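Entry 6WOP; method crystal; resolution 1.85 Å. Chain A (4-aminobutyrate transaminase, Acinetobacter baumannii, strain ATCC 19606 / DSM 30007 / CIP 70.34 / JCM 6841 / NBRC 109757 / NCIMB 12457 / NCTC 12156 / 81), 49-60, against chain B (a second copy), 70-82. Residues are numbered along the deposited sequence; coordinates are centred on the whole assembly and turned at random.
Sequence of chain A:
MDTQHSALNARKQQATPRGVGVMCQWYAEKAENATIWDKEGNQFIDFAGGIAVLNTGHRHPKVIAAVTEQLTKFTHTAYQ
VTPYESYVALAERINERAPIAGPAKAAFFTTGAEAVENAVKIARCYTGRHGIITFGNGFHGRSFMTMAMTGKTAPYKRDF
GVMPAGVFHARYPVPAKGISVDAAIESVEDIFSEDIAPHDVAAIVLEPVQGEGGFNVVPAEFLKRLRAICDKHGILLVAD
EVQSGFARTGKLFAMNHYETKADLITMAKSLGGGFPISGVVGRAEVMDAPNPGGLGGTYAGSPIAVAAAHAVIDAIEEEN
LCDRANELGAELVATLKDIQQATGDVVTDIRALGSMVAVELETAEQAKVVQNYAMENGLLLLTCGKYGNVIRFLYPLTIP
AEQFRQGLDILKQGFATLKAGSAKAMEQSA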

# COMPACT_ATOMS: atom_id res chain seq x y z
N GLY A 49 -10.84 -35.51 7.29
CA GLY A 49 -9.49 -35.48 7.80
C GLY A 49 -9.15 -34.16 8.46
O GLY A 49 -8.00 -33.72 8.39
N GLY A 50 -10.13 -33.50 9.07
CA GLY A 50 -9.87 -32.17 9.64
C GLY A 50 -9.39 -31.18 8.59
O GLY A 50 -8.68 -30.23 8.93
N ILE A 51 -9.79 -31.38 7.33
CA ILE A 51 -9.37 -30.63 6.14
C ILE A 51 -7.91 -30.93 5.86
O ILE A 51 -7.05 -30.01 5.96
N ALA A 52 -7.62 -32.20 5.56
CA ALA A 52 -6.32 -32.66 5.03
C ALA A 52 -5.23 -32.63 6.09
O ALA A 52 -4.04 -32.72 5.76
N VAL A 53 -5.61 -32.57 7.37
CA VAL A 53 -4.65 -32.56 8.48
C VAL A 53 -4.34 -33.96 8.99
O VAL A 53 -3.30 -34.16 9.67
N LEU A 54 -5.16 -34.95 8.66
CA LEU A 54 -5.06 -36.26 9.30
C LEU A 54 -4.80 -37.34 8.25
O LEU A 54 -5.47 -38.39 8.25
N ASN A 55 -3.78 -37.14 7.41
CA ASN A 55 -3.44 -38.21 6.46
C ASN A 55 -3.09 -39.50 7.18
O ASN A 55 -3.34 -40.59 6.63
N THR A 56 -2.54 -39.41 8.39
CA THR A 56 -2.23 -40.57 9.25
C THR A 56 -3.37 -40.92 10.20
O THR A 56 -3.21 -41.84 11.03
N GLY A 57 -4.49 -40.22 10.12
CA GLY A 57 -5.69 -40.53 10.88
C GLY A 57 -5.71 -39.83 12.22
O GLY A 57 -4.68 -39.39 12.74
N HIS A 58 -6.92 -39.70 12.79
CA HIS A 58 -7.06 -39.18 14.15
C HIS A 58 -6.33 -40.08 15.14
O HIS A 58 -6.54 -41.30 15.16
N ARG A 59 -5.48 -39.50 15.98
CA ARG A 59 -4.82 -40.24 17.06
C ARG A 59 -4.14 -41.51 16.55
O ARG A 59 -4.30 -42.59 17.13
N HIS A 60 -3.36 -41.37 15.46
CA HIS A 60 -2.55 -42.50 15.03
C HIS A 60 -1.71 -42.99 16.21
O HIS A 60 -1.08 -42.16 16.89
N GLN B 70 -7.26 -35.31 27.06
CA GLN B 70 -7.74 -34.96 25.73
C GLN B 70 -7.13 -35.85 24.65
O GLN B 70 -7.77 -36.13 23.62
N LEU B 71 -5.88 -36.30 24.83
CA LEU B 71 -5.27 -37.21 23.87
C LEU B 71 -6.01 -38.53 23.75
O LEU B 71 -5.76 -39.26 22.79
N THR B 72 -6.84 -38.92 24.75
CA THR B 72 -7.68 -40.13 24.62
C THR B 72 -8.94 -39.89 23.81
O THR B 72 -9.68 -40.84 23.55
N LYS B 73 -9.20 -38.64 23.41
CA LYS B 73 -10.47 -38.25 22.80
C LYS B 73 -10.26 -37.84 21.35
O LYS B 73 -10.63 -38.60 20.44
N PHE B 74 -9.65 -36.69 21.13
CA PHE B 74 -9.26 -36.26 19.78
C PHE B 74 -8.29 -35.08 19.91
O PHE B 74 -8.28 -34.37 20.91
N THR B 75 -7.43 -34.92 18.92
CA THR B 75 -6.50 -33.82 18.97
C THR B 75 -6.82 -32.73 17.94
O THR B 75 -6.27 -31.63 18.06
N HIS B 76 -7.62 -33.01 16.92
CA HIS B 76 -7.87 -32.06 15.83
C HIS B 76 -9.12 -32.51 15.07
O HIS B 76 -9.16 -33.64 14.56
N THR B 77 -10.09 -31.60 14.92
CA THR B 77 -11.23 -31.83 14.01
C THR B 77 -11.39 -30.73 12.97
O THR B 77 -12.14 -30.93 11.98
N ALA B 78 -10.72 -29.60 13.19
CA ALA B 78 -10.94 -28.31 12.57
C ALA B 78 -12.26 -27.80 13.10
O ALA B 78 -13.32 -28.29 12.70
N TYR B 79 -12.19 -26.84 14.02
CA TYR B 79 -13.42 -26.39 14.65
C TYR B 79 -14.46 -25.95 13.61
O TYR B 79 -15.66 -26.16 13.81
N GLN B 80 -14.04 -25.29 12.52
CA GLN B 80 -15.05 -24.84 11.57
C GLN B 80 -15.69 -25.98 10.79
O GLN B 80 -16.73 -25.76 10.14
N VAL B 81 -15.12 -27.17 10.86
CA VAL B 81 -15.79 -28.32 10.29
C VAL B 81 -16.65 -28.96 11.37
O VAL B 81 -17.88 -29.05 11.22
N THR B 82 -16.00 -29.46 12.43
CA THR B 82 -16.72 -30.09 13.52
C THR B 82 -16.35 -29.41 14.83
O THR B 82 -15.19 -29.48 15.28

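Side-chain packing between chain A 49-60 and chain B 70-82 of the transaminase, which together bury 556 Å². Arg A59 covers the most surface. The Arg A59 CA-to-CB bond points toward chain B, and the m, t, p run of chi1 to chi3 lays the chain along the backbone of Leu B71 to Phe B74: Arg A59 CD lies 3.3 Å from Lys B73 O and 3.7 Å from Phe B74 CA. Arg A59 NE donates to Leu B71 O (2.8 Å), at the edge of the guanidinium; Thr B72 O lies over one face, 3.4 Å from Arg A59 CZ. Water 3 accepts from Arg A59 NH2 (2.6 Å). Water 2 joins Arg A59 N (2.9 Å) to Thr B75 OG1 (3.0 Å).

His B76 (chi1 t) also points in. His B76 NE2 donates almost linearly to Gly A50 O (3.0 Å), and Val A53 (t) places CG1 over the ring face, 3.8 Å from the His B76 centroid. An ideal CB on Gly A50 would fall 2.3 Å from His B76 CD2, a clash, so the ring takes up room a side chain would fill. His A58 (m) brings CE1 to 3.0 Å from His B76 O; water 1 links His A58 ND1 and Thr B75 N, 2.9 Å from each. Ile A51 (m, t) starts sideways, yet CG1 packs on Val B81 CG2 (3.6 Å) and Ala B78 CB (4.1 Å).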

# COMPACT_ATOMS: atom_id res chain seq x y z
CB ILE A 51 -9.52 -29.09 6.23
CG1 ILE A 51 -10.82 -28.62 6.91
CG2 ILE A 51 -9.47 -28.53 4.82
CD1 ILE A 51 -10.80 -27.04 7.11
CB ALA A 52 -5.91 -31.81 3.80
CB VAL A 53 -5.19 -31.67 9.63
CG1 VAL A 53 -4.25 -31.68 10.83
CG2 VAL A 53 -5.37 -30.20 9.12
CB LEU A 54 -6.34 -36.56 10.11
CG LEU A 54 -6.47 -35.41 11.13
CD1 LEU A 54 -7.89 -35.35 11.60
CD2 LEU A 54 -5.46 -35.69 12.29
CB ASN A 55 -2.27 -37.77 5.57
CG ASN A 55 -2.70 -36.65 4.56
OD1 ASN A 55 -3.93 -36.28 4.43
ND2 ASN A 55 -1.69 -36.05 3.91
CB THR A 56 -0.94 -40.28 10.07
OG1 THR A 56 -0.98 -38.99 10.70
CG2 THR A 56 0.22 -40.30 9.17
CB HIS A 58 -8.53 -39.14 14.55
CG HIS A 58 -9.36 -38.13 13.80
ND1 HIS A 58 -9.51 -36.81 14.21
CD2 HIS A 58 -10.14 -38.27 12.70
CE1 HIS A 58 -10.34 -36.19 13.40
NE2 HIS A 58 -10.74 -37.05 12.48
CB ARG A 59 -5.82 -40.55 18.20
CG ARG A 59 -6.31 -39.25 18.99
CD ARG A 59 -7.52 -39.56 19.91
NE ARG A 59 -7.21 -40.68 20.82
CZ ARG A 59 -7.85 -41.84 20.83
NH1 ARG A 59 -8.91 -42.04 20.02
NH2 ARG A 59 -7.44 -42.79 21.66
CB HIS A 60 -1.66 -42.08 13.86
CG HIS A 60 -0.86 -43.19 13.27
ND1 HIS A 60 0.23 -43.72 13.91
CD2 HIS A 60 -1.00 -43.88 12.11
CE1 HIS A 60 0.74 -44.69 13.16
NE2 HIS A 60 0.02 -44.79 12.05
CB GLN B 70 -7.49 -33.47 25.45
CG GLN B 70 -8.02 -33.02 24.09
CD GLN B 70 -9.56 -32.97 24.03
OE1 GLN B 70 -10.25 -32.66 25.00
NE2 GLN B 70 -10.06 -33.34 22.91
CB LEU B 71 -3.81 -37.52 24.30
CG LEU B 71 -2.88 -36.29 24.19
CD1 LEU B 71 -1.48 -36.66 24.70
CD2 LEU B 71 -2.76 -35.92 22.75
CB THR B 72 -8.12 -40.71 25.98
OG1 THR B 72 -9.09 -39.86 26.60
CG2 THR B 72 -6.92 -40.92 26.90
CB LYS B 73 -11.14 -37.12 23.59
CG LYS B 73 -11.59 -37.56 24.99
CD LYS B 73 -12.07 -36.34 25.77
CE LYS B 73 -12.50 -36.77 27.17
NZ LYS B 73 -12.67 -35.59 28.07
CB PHE B 74 -10.50 -35.90 18.94
CG PHE B 74 -11.37 -34.81 19.55
CD1 PHE B 74 -11.10 -33.46 19.30
CD2 PHE B 74 -12.43 -35.14 20.42
CE1 PHE B 74 -11.85 -32.46 19.91
CE2 PHE B 74 -13.21 -34.13 20.99
CZ PHE B 74 -12.93 -32.79 20.72
CB THR B 75 -5.06 -34.29 18.69
OG1 THR B 75 -4.85 -34.38 17.26
CG2 THR B 75 -4.81 -35.67 19.34
CB HIS B 76 -6.71 -31.97 14.83
CG HIS B 76 -7.04 -31.09 13.65
ND1 HIS B 76 -6.93 -29.71 13.69
CD2 HIS B 76 -7.49 -31.40 12.40
CE1 HIS B 76 -7.26 -29.21 12.50
NE2 HIS B 76 -7.64 -30.21 11.71
CB THR B 77 -12.56 -31.88 14.79
OG1 THR B 77 -12.75 -30.61 15.47
CG2 THR B 77 -12.55 -33.09 15.79
CB ALA B 78 -10.92 -28.37 11.04
CB TYR B 79 -13.09 -25.26 15.62
CG TYR B 79 -14.27 -24.67 16.34
CD1 TYR B 79 -14.80 -25.24 17.49
CD2 TYR B 79 -14.81 -23.47 15.89
CE1 TYR B 79 -15.92 -24.65 18.18
CE2 TYR B 79 -15.89 -22.85 16.53
CZ TYR B 79 -16.43 -23.45 17.69
OH TYR B 79 -17.51 -22.84 18.31
CB GLN B 80 -14.47 -23.82 10.59
CG GLN B 80 -13.31 -24.30 9.84
CD GLN B 80 -12.45 -23.13 9.41
OE1 GLN B 80 -12.07 -22.28 10.23
NE2 GLN B 80 -12.18 -23.06 8.12
CB VAL B 81 -14.78 -29.33 9.73
CG1 VAL B 81 -15.50 -30.63 9.26
CG2 VAL B 81 -13.99 -28.70 8.58
CB THR B 82 -16.39 -31.58 13.62
OG1 THR B 82 -16.53 -32.20 12.33
CG2 THR B 82 -17.30 -32.20 14.66
O HOH W 1 -7.63 -36.30 16.34
O HOH W 2 -4.44 -36.85 15.63
O HOH W 3 -5.07 -42.59 22.65